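Local atomic coordinates of CdiI immunity protein (Cupriavidus taiwanensis, PDB entry 5T87), a protein that probably binds the CdiA toxin of a contact-dependent growth inhibition system and neutralises it, protecting the cell that makes it. Residues Q6-V19 against D30-W44. Sequence-based numbering, arbitrary orientation.
Sequences QEPARIPNAEIDHV and DACLSIAYYEDDWEW
Pro8 lies over one face of the Tyr37 ring, its CG 3.8 Å from the ring centroid and 15° off the normal, a CH-pi contact in which the rigid, puckered pyrrolidine puts its C-H bonds over the ring. The neighbouring Tyr38 carries Tyr37 CB on one face and is met at its edge by Pro8 O, to which its hydroxyl donates a hydrogen bond (OH to O 2.6 Å). At the other end, the Asn13 amide sits over one face of the Trp44 indole, the planes 40° apart, while Ile16 CB approaches the indole edge.

Glu39 links Arg10 to Asn13, each carboxylate oxygen taking a different partner. In one of two Arg10 conformers, OE2 forms a salt bridge with Arg10 NH1 (2.7 Å); OE1 accepts from Asn13 ND2 (2.7 Å), which arrives from above the carboxylate plane. In that same conformer a water bridges Arg10 NH2 and Glu39 OE1, and with CG anti to the backbone N (chi1 155°) and a bend at chi2 the side chain runs past Tyr38 to reach the carboxylate.

The small Ser34 lets the chain come close: its OG takes the N-H of Ile11 at 2.8 Å. Where the loop passes into helix 16-22, Ile16 and Val19 pack on Ala31, whose short methyl leaves room for the branched chains, and Ile16 CG2 meets Ile35 CD1 at 3.9 Å. Asp41 caps helix 42-53 by accepting from Trp44 N, and Arg48 makes a cation-pi contact with the indole. His46 of the CdiA toxin chain packs on Pro8, Leu33 and Tyr37, placing the proline end at the toxin interface. In this all-helical CdiI_Ct-like protein, extended segment 6-12 lies against helix 25-38, and helix 16-22 packs on helices 25-38 and 42-53.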
ATOM      1  N   GLN A   6       3.549  -4.371  11.207  1.00 61.40           N
ATOM      2  CA  GLN A   6       2.581  -3.584  11.978  1.00 63.48           C
ATOM      3  C   GLN A   6       1.308  -3.446  11.161  1.00 62.41           C
ATOM      4  O   GLN A   6       1.311  -2.893  10.058  1.00 61.05           O
ATOM      5  CB  GLN A   6       3.126  -2.205  12.377  1.00 65.37           C
ATOM      6  CG  GLN A   6       2.529  -1.647  13.677  1.00 67.91           C
ATOM      7  CD  GLN A   6       3.200  -0.344  14.151  1.00 68.69           C
ATOM      8  OE1 GLN A   6       4.327  -0.345  14.682  1.00 68.91           O
ATOM      9  NE2 GLN A   6       2.498   0.775  13.971  1.00 68.65           N
ATOM     10  N   GLU A   7       0.241  -4.006  11.715  1.00 62.02           N
ATOM     11  CA  GLU A   7      -1.092  -3.843  11.206  1.00 61.33           C
ATOM     12  C   GLU A   7      -1.583  -2.475  11.654  1.00 58.59           C
ATOM     13  O   GLU A   7      -1.527  -2.169  12.841  1.00 57.23           O
ATOM     14  CB  GLU A   7      -1.989  -4.918  11.792  1.00 64.76           C
ATOM     15  CG  GLU A   7      -3.365  -5.006  11.160  1.00 66.64           C
ATOM     16  CD  GLU A   7      -4.006  -6.340  11.443  1.00 70.15           C
ATOM     17  OE1 GLU A   7      -4.941  -6.726  10.716  1.00 73.07           O
ATOM     18  OE2 GLU A   7      -3.551  -7.023  12.383  1.00 73.25           O
ATOM     19  N   PRO A   8      -2.064  -1.650  10.712  1.00 56.05           N
ATOM     20  CA  PRO A   8      -2.519  -0.295  11.020  1.00 54.58           C
ATOM     21  C   PRO A   8      -3.597  -0.182  12.103  1.00 54.66           C
ATOM     22  O   PRO A   8      -4.601  -0.892  12.054  1.00 53.20           O
ATOM     23  CB  PRO A   8      -3.096   0.186   9.691  1.00 54.90           C
ATOM     24  CG  PRO A   8      -2.409  -0.615   8.650  1.00 55.44           C
ATOM     25  CD  PRO A   8      -2.042  -1.918   9.261  1.00 56.19           C
ATOM     26  N   ALA A   9      -3.377   0.719  13.061  1.00 55.18           N
ATOM     27  CA  ALA A   9      -4.388   1.081  14.056  1.00 56.51           C
ATOM     28  C   ALA A   9      -5.470   1.928  13.410  1.00 57.05           C
ATOM     29  O   ALA A   9      -5.204   2.648  12.453  1.00 55.26           O
ATOM     30  CB  ALA A   9      -3.754   1.866  15.195  1.00 56.60           C
ATOM     31  N   ARG A  10      -6.692   1.830  13.933  0.50 58.70           N
ATOM     32  CA  ARG A  10      -7.807   2.674  13.501  0.50 59.07           C
ATOM     33  C   ARG A  10      -7.785   3.998  14.269  0.50 59.38           C
ATOM     34  O   ARG A  10      -8.035   4.021  15.475  0.50 60.06           O
ATOM     35  CB  ARG A  10      -9.149   1.957  13.717  0.50 60.30           C
ATOM     36  CG  ARG A  10     -10.355   2.882  13.881  0.50 60.88           C
ATOM     37  CD  ARG A  10     -10.816   3.522  12.573  0.50 59.89           C
ATOM     38  NE  ARG A  10     -11.862   4.521  12.790  0.50 60.21           N
ATOM     39  CZ  ARG A  10     -12.584   5.068  11.819  0.50 60.02           C
ATOM     40  NH1 ARG A  10     -12.381   4.704  10.564  0.50 59.11           N
ATOM     41  NH2 ARG A  10     -13.510   5.975  12.106  0.50 60.60           N
ATOM     42  N   ILE A  11      -7.480   5.086  13.561  1.00 58.66           N
ATOM     43  CA  ILE A  11      -7.580   6.446  14.104  1.00 59.87           C
ATOM     44  C   ILE A  11      -8.956   7.018  13.762  1.00 61.50           C
ATOM     45  O   ILE A  11      -9.356   7.007  12.581  1.00 61.01           O
ATOM     46  CB  ILE A  11      -6.496   7.375  13.541  1.00 60.06           C
ATOM     47  CG1 ILE A  11      -5.112   6.915  14.022  1.00 61.47           C
ATOM     48  CG2 ILE A  11      -6.740   8.821  13.980  1.00 60.36           C
ATOM     49  CD1 ILE A  11      -3.966   7.403  13.156  1.00 61.40           C
ATOM     50  N   PRO A  12      -9.685   7.534  14.782  1.00 63.52           N
ATOM     51  CA  PRO A  12     -11.009   8.072  14.496  1.00 64.26           C
ATOM     52  C   PRO A  12     -10.948   9.168  13.446  1.00 64.36           C
ATOM     53  O   PRO A  12      -9.990   9.951  13.424  1.00 63.72           O
ATOM     54  CB  PRO A  12     -11.460   8.652  15.839  1.00 65.51           C
ATOM     55  CG  PRO A  12     -10.704   7.887  16.845  1.00 66.12           C
ATOM     56  CD  PRO A  12      -9.366   7.650  16.217  1.00 64.66           C
ATOM     57  N   ASN A  13     -11.964   9.195  12.589  1.00 64.51           N
ATOM     58  CA  ASN A  13     -12.071  10.166  11.504  1.00 63.93           C
ATOM     59  C   ASN A  13     -11.835  11.605  11.996  1.00 62.71           C
ATOM     60  O   ASN A  13     -11.034  12.350  11.428  1.00 60.07           O
ATOM     61  CB  ASN A  13     -13.456  10.028  10.862  1.00 65.86           C
ATOM     62  CG  ASN A  13     -13.572  10.747   9.526  1.00 67.18           C
ATOM     63  OD1 ASN A  13     -13.564  11.986   9.462  1.00 69.06           O
ATOM     64  ND2 ASN A  13     -13.722   9.972   8.448  1.00 67.00           N
ATOM     65  N   ALA A  14     -12.506  11.962  13.084  1.00 63.84           N
ATOM     66  CA  ALA A  14     -12.453  13.314  13.659  1.00 64.50           C
ATOM     67  C   ALA A  14     -11.062  13.826  14.050  1.00 63.06           C
ATOM     68  O   ALA A  14     -10.854  15.027  14.154  1.00 62.12           O
ATOM     69  CB  ALA A  14     -13.377  13.388  14.869  1.00 66.55           C
ATOM     70  N   GLU A  15     -10.118  12.927  14.284  1.00 63.68           N
ATOM     71  CA  GLU A  15      -8.778  13.325  14.739  1.00 64.42           C
ATOM     72  C   GLU A  15      -7.770  13.458  13.600  1.00 61.31           C
ATOM     73  O   GLU A  15      -6.690  14.009  13.795  1.00 62.25           O
ATOM     74  CB  GLU A  15      -8.283  12.346  15.812  1.00 65.92           C
ATOM     75  CG  GLU A  15      -9.196  12.304  17.040  1.00 69.41           C
ATOM     76  CD  GLU A  15      -8.747  11.332  18.127  1.00 73.40           C
ATOM     77  OE1 GLU A  15      -7.638  10.740  18.036  1.00 73.63           O
ATOM     78  OE2 GLU A  15      -9.520  11.164  19.099  1.00 77.34           O
ATOM     79  N   ILE A  16      -8.148  13.006  12.408  1.00 58.08           N
ATOM     80  CA  ILE A  16      -7.212  12.806  11.301  1.00 55.80           C
ATOM     81  C   ILE A  16      -6.544  14.106  10.833  1.00 54.83           C
ATOM     82  O   ILE A  16      -5.316  14.172  10.713  1.00 53.90           O
ATOM     83  CB  ILE A  16      -7.920  12.100  10.115  1.00 55.35           C
ATOM     84  CG1 ILE A  16      -8.257  10.647  10.470  1.00 55.32           C
ATOM     85  CG2 ILE A  16      -7.084  12.137   8.834  1.00 54.88           C
ATOM     86  CD1 ILE A  16      -7.098   9.676  10.374  1.00 54.26           C
ATOM     87  N   ASP A  17      -7.348  15.129  10.571  1.00 54.82           N
ATOM     88  CA  ASP A  17      -6.827  16.388  10.031  1.00 54.86           C
ATOM     89  C   ASP A  17      -5.864  17.096  10.980  1.00 55.25           C
ATOM     90  O   ASP A  17      -4.915  17.736  10.529  1.00 53.07           O
ATOM     91  CB  ASP A  17      -7.968  17.331   9.647  1.00 55.42           C
ATOM     92  CG  ASP A  17      -8.784  16.815   8.486  1.00 54.97           C
ATOM     93  OD1 ASP A  17      -8.201  16.251   7.538  1.00 53.50           O
ATOM     94  OD2 ASP A  17     -10.022  16.975   8.517  1.00 56.65           O
ATOM     95  N   HIS A  18      -6.113  16.979  12.281  1.00 57.74           N
ATOM     96  CA  HIS A  18      -5.183  17.500  13.272  1.00 60.33           C
ATOM     97  C   HIS A  18      -3.845  16.746  13.213  1.00 59.05           C
ATOM     98  O   HIS A  18      -2.782  17.360  13.232  1.00 59.52           O
ATOM     99  CB  HIS A  18      -5.772  17.455  14.682  1.00 63.04           C
ATOM    100  CG  HIS A  18      -4.837  17.993  15.720  1.00 67.87           C
ATOM    101  ND1 HIS A  18      -4.384  17.239  16.786  1.00 69.71           N
ATOM    102  CD2 HIS A  18      -4.215  19.194  15.817  1.00 69.59           C
ATOM    103  CE1 HIS A  18      -3.554  17.964  17.517  1.00 70.02           C
ATOM    104  NE2 HIS A  18      -3.429  19.151  16.947  1.00 70.91           N
ATOM    105  N   VAL A  19      -3.905  15.425  13.112  1.00 57.85           N
ATOM    106  CA  VAL A  19      -2.703  14.606  13.033  1.00 56.79           C
ATOM    107  C   VAL A  19      -1.885  14.952  11.790  1.00 56.95           C
ATOM    108  O   VAL A  19      -0.655  14.947  11.833  1.00 56.77           O
ATOM    109  CB  VAL A  19      -3.050  13.104  13.011  1.00 56.29           C
ATOM    110  CG1 VAL A  19      -1.825  12.251  12.713  1.00 55.09           C
ATOM    111  CG2 VAL A  19      -3.676  12.673  14.333  1.00 57.64           C
ATOM    112  N   ASP A  30       0.535   6.693  10.259  1.00 46.55           N
ATOM    113  CA  ASP A  30      -0.585   6.000  10.866  1.00 46.93           C
ATOM    114  C   ASP A  30      -1.895   6.529  10.333  1.00 45.27           C
ATOM    115  O   ASP A  30      -2.779   5.759  10.037  1.00 45.15           O
ATOM    116  CB  ASP A  30      -0.552   6.120  12.394  1.00 48.98           C
ATOM    117  CG  ASP A  30       0.560   5.312  13.019  1.00 49.80           C
ATOM    118  OD1 ASP A  30       1.228   4.537  12.302  1.00 49.62           O
ATOM    119  OD2 ASP A  30       0.772   5.476  14.237  1.00 52.44           O
ATOM    120  N   ALA A  31      -2.000   7.844  10.205  1.00 44.57           N
ATOM    121  CA  ALA A  31      -3.196   8.490   9.637  1.00 44.06           C
ATOM    122  C   ALA A  31      -3.445   8.053   8.195  1.00 43.26           C
ATOM    123  O   ALA A  31      -4.540   7.592   7.865  1.00 42.70           O
ATOM    124  CB  ALA A  31      -3.067   9.999   9.714  1.00 43.79           C
ATOM    125  N   CYS A  32      -2.418   8.160   7.354  1.00 42.76           N
ATOM    126  CA  CYS A  32      -2.506   7.669   5.985  1.00 43.25           C
ATOM    127  C   CYS A  32      -2.970   6.237   5.926  1.00 43.65           C
ATOM    128  O   CYS A  32      -3.833   5.897   5.142  1.00 44.96           O
ATOM    129  CB  CYS A  32      -1.172   7.806   5.267  1.00 43.87           C
ATOM    130  SG  CYS A  32      -0.735   9.542   4.972  1.00 45.73           S
ATOM    131  N   LEU A  33      -2.417   5.385   6.772  1.00 44.85           N
ATOM    132  CA  LEU A  33      -2.819   3.983   6.749  1.00 44.68           C
ATOM    133  C   LEU A  33      -4.203   3.736   7.337  1.00 45.20           C
ATOM    134  O   LEU A  33      -4.920   2.861   6.849  1.00 46.04           O
ATOM    135  CB  LEU A  33      -1.789   3.112   7.433  1.00 44.89           C
ATOM    136  CG  LEU A  33      -0.550   2.853   6.586  1.00 44.71           C
ATOM    137  CD1 LEU A  33       0.536   2.269   7.488  1.00 44.55           C
ATOM    138  CD2 LEU A  33      -0.849   1.936   5.397  1.00 44.92           C
ATOM    139  N   SER A  34      -4.590   4.498   8.356  1.00 44.88           N
ATOM    140  CA  SER A  34      -5.938   4.380   8.898  1.00 45.76           C
ATOM    141  C   SER A  34      -6.984   4.711   7.805  1.00 45.71           C
ATOM    142  O   SER A  34      -8.010   4.023   7.657  1.00 45.83           O
ATOM    143  CB  SER A  34      -6.110   5.284  10.111  1.00 46.55           C
ATOM    144  OG  SER A  34      -7.303   4.945  10.805  1.00 48.73           O
ATOM    145  N   ILE A  35      -6.686   5.754   7.040  1.00 44.28           N
ATOM    146  CA  ILE A  35      -7.458   6.104   5.861  1.00 44.11           C
ATOM    147  C   ILE A  35      -7.444   4.952   4.864  1.00 43.82           C
ATOM    148  O   ILE A  35      -8.500   4.532   4.389  1.00 44.09           O
ATOM    149  CB  ILE A  35      -6.912   7.390   5.196  1.00 43.37           C
ATOM    150  CG1 ILE A  35      -7.258   8.610   6.051  1.00 43.72           C
ATOM    151  CG2 ILE A  35      -7.467   7.564   3.795  1.00 43.42           C
ATOM    152  CD1 ILE A  35      -6.397   9.818   5.758  1.00 43.92           C
ATOM    153  N   ALA A  36      -6.259   4.455   4.540  1.00 43.39           N
ATOM    154  CA  ALA A  36      -6.147   3.434   3.505  1.00 44.04           C
ATOM    155  C   ALA A  36      -6.956   2.190   3.839  1.00 45.11           C
ATOM    156  O   ALA A  36      -7.644   1.680   2.965  1.00 46.30           O
ATOM    157  CB  ALA A  36      -4.702   3.066   3.261  1.00 44.44           C
ATOM    158  N   TYR A  37      -6.911   1.748   5.100  1.00 45.13           N
ATOM    159  CA  TYR A  37      -7.491   0.461   5.513  1.00 46.51           C
ATOM    160  C   TYR A  37      -8.931   0.536   5.996  1.00 47.54           C
ATOM    161  O   TYR A  37      -9.658  -0.447   5.864  1.00 49.06           O
ATOM    162  CB  TYR A  37      -6.634  -0.219   6.627  1.00 47.01           C
ATOM    163  CG  TYR A  37      -5.475  -1.074   6.143  1.00 45.97           C
ATOM    164  CD1 TYR A  37      -4.703  -0.671   5.059  1.00 45.06           C
ATOM    165  CD2 TYR A  37      -5.121  -2.270   6.801  1.00 46.69           C
ATOM    166  CE1 TYR A  37      -3.636  -1.433   4.615  1.00 45.44           C
ATOM    167  CE2 TYR A  37      -4.031  -3.037   6.371  1.00 46.55           C
ATOM    168  CZ  TYR A  37      -3.295  -2.609   5.264  1.00 45.84           C
ATOM    169  OH  TYR A  37      -2.227  -3.300   4.735  1.00 45.31           O
ATOM    170  N   TYR A  38      -9.333   1.666   6.575  1.00 48.73           N
ATOM    171  CA  TYR A  38     -10.630   1.759   7.281  1.00 50.29           C
ATOM    172  C   TYR A  38     -11.659   2.805   6.806  1.00 50.49           C
ATOM    173  O   TYR A  38     -12.825   2.631   7.121  1.00 50.66           O
ATOM    174  CB  TYR A  38     -10.388   1.923   8.790  1.00 50.85           C
ATOM    175  CG  TYR A  38      -9.371   0.933   9.314  1.00 51.87           C
ATOM    176  CD1 TYR A  38      -9.605  -0.442   9.222  1.00 53.11           C
ATOM    177  CD2 TYR A  38      -8.163   1.357   9.865  1.00 51.20           C
ATOM    178  CE1 TYR A  38      -8.673  -1.363   9.671  1.00 52.73           C
ATOM    179  CE2 TYR A  38      -7.221   0.444  10.317  1.00 51.51           C
ATOM    180  CZ  TYR A  38      -7.476  -0.920  10.219  1.00 52.85           C
ATOM    181  OH  TYR A  38      -6.544  -1.850  10.674  1.00 52.78           O
ATOM    182  N   GLU A  39     -11.277   3.860   6.080  1.00 51.04           N
ATOM    183  CA  GLU A  39     -12.278   4.864   5.620  1.00 53.34           C
ATOM    184  C   GLU A  39     -12.916   4.437   4.299  1.00 52.46           C
ATOM    185  O   GLU A  39     -12.242   3.891   3.419  1.00 51.32           O
ATOM    186  CB  GLU A  39     -11.700   6.283   5.504  1.00 55.47           C
ATOM    187  CG  GLU A  39     -11.126   6.858   6.816  1.00 58.95           C
ATOM    188  CD  GLU A  39     -12.169   7.081   7.926  1.00 63.08           C
ATOM    189  OE1 GLU A  39     -13.343   7.389   7.584  1.00 64.04           O
ATOM    190  OE2 GLU A  39     -11.809   6.958   9.137  1.00 65.49           O
ATOM    191  N   ASP A  40     -14.220   4.666   4.182  1.00 52.08           N
ATOM    192  CA  ASP A  40     -14.995   4.213   3.019  1.00 52.14           C
ATOM    193  C   ASP A  40     -15.396   5.307   2.054  1.00 49.07           C
ATOM    194  O   ASP A  40     -15.894   5.008   0.987  1.00 49.81           O
ATOM    195  CB  ASP A  40     -16.260   3.476   3.490  1.00 54.95           C
ATOM    196  CG  ASP A  40     -15.957   2.087   4.035  1.00 57.63           C
ATOM    197  OD1 ASP A  40     -14.851   1.574   3.753  1.00 60.05           O
ATOM    198  OD2 ASP A  40     -16.820   1.502   4.738  1.00 59.79           O
ATOM    199  N   ASP A  41     -15.192   6.559   2.435  1.00 47.20           N
ATOM    200  CA  ASP A  41     -15.607   7.719   1.656  1.00 45.57           C
ATOM    201  C   ASP A  41     -14.433   8.113   0.745  1.00 44.25           C
ATOM    202  O   ASP A  41     -13.566   8.906   1.136  1.00 44.57           O
ATOM    203  CB  ASP A  41     -15.988   8.844   2.631  1.00 45.51           C
ATOM    204  CG  ASP A  41     -16.462  10.108   1.945  1.00 46.04           C
ATOM    205  OD1 ASP A  41     -16.152  10.392   0.761  1.00 45.43           O
ATOM    206  OD2 ASP A  41     -17.160  10.874   2.636  1.00 47.19           O
ATOM    207  N   TRP A  42     -14.416   7.535  -0.458  1.00 42.58           N
ATOM    208  CA  TRP A  42     -13.418   7.822  -1.483  1.00 41.88           C
ATOM    209  C   TRP A  42     -13.032   9.299  -1.572  1.00 41.66           C
ATOM    210  O   TRP A  42     -11.865   9.638  -1.473  1.00 41.27           O
ATOM    211  CB  TRP A  42     -13.860   7.334  -2.881  1.00 41.24           C
ATOM    212  CG  TRP A  42     -12.918   7.820  -3.929  1.00 41.77           C
ATOM    213  CD1 TRP A  42     -13.096   8.907  -4.751  1.00 42.46           C
ATOM    214  CD2 TRP A  42     -11.602   7.319  -4.220  1.00 41.94           C
ATOM    215  NE1 TRP A  42     -11.992   9.087  -5.548  1.00 42.43           N
ATOM    216  CE2 TRP A  42     -11.063   8.130  -5.249  1.00 41.86           C
ATOM    217  CE3 TRP A  42     -10.839   6.243  -3.740  1.00 41.92           C
ATOM    218  CZ2 TRP A  42      -9.799   7.914  -5.791  1.00 41.74           C
ATOM    219  CZ3 TRP A  42      -9.579   6.021  -4.291  1.00 41.64           C
ATOM    220  CH2 TRP A  42      -9.076   6.852  -5.308  1.00 41.94           C
ATOM    221  N   GLU A  43     -14.007  10.168  -1.767  1.00 42.00           N
ATOM    222  CA  GLU A  43     -13.710  11.579  -1.981  1.00 42.57           C
ATOM    223  C   GLU A  43     -13.029  12.200  -0.772  1.00 42.84           C
ATOM    224  O   GLU A  43     -11.999  12.845  -0.905  1.00 43.65           O
ATOM    225  CB  GLU A  43     -14.973  12.359  -2.357  1.00 43.11           C
ATOM    226  CG  GLU A  43     -15.536  11.981  -3.723  1.00 43.23           C
ATOM    227  CD  GLU A  43     -14.680  12.409  -4.909  1.00 43.84           C
ATOM    228  OE1 GLU A  43     -13.863  13.335  -4.783  1.00 42.75           O
ATOM    229  OE2 GLU A  43     -14.858  11.830  -6.007  1.00 45.64           O
ATOM    230  N   TRP A  44     -13.590  11.985   0.406  1.00 43.47           N
ATOM    231  CA  TRP A  44     -12.996  12.484   1.651  1.00 43.89           C
ATOM    232  C   TRP A  44     -11.561  11.975   1.849  1.00 43.49           C
ATOM    233  O   TRP A  44     -10.659  12.737   2.184  1.00 43.26           O
ATOM    234  CB  TRP A  44     -13.876  12.069   2.828  1.00 44.53           C
ATOM    235  CG  TRP A  44     -13.527  12.692   4.104  1.00 44.99           C
ATOM    236  CD1 TRP A  44     -14.030  13.853   4.626  1.00 45.84           C
ATOM    237  CD2 TRP A  44     -12.600  12.187   5.059  1.00 45.03           C
ATOM    238  NE1 TRP A  44     -13.456  14.100   5.864  1.00 46.79           N
ATOM    239  CE2 TRP A  44     -12.577  13.092   6.147  1.00 45.69           C
ATOM    240  CE3 TRP A  44     -11.785  11.052   5.105  1.00 44.44           C
ATOM    241  CZ2 TRP A  44     -11.775  12.894   7.258  1.00 46.25           C
ATOM    242  CZ3 TRP A  44     -10.982  10.859   6.208  1.00 44.58           C
ATOM    243  CH2 TRP A  44     -10.980  11.781   7.272  1.00 45.20           C
TER
HETATM  244  O   HOH W   1     -15.008   6.090   9.867  1.00 68.22           O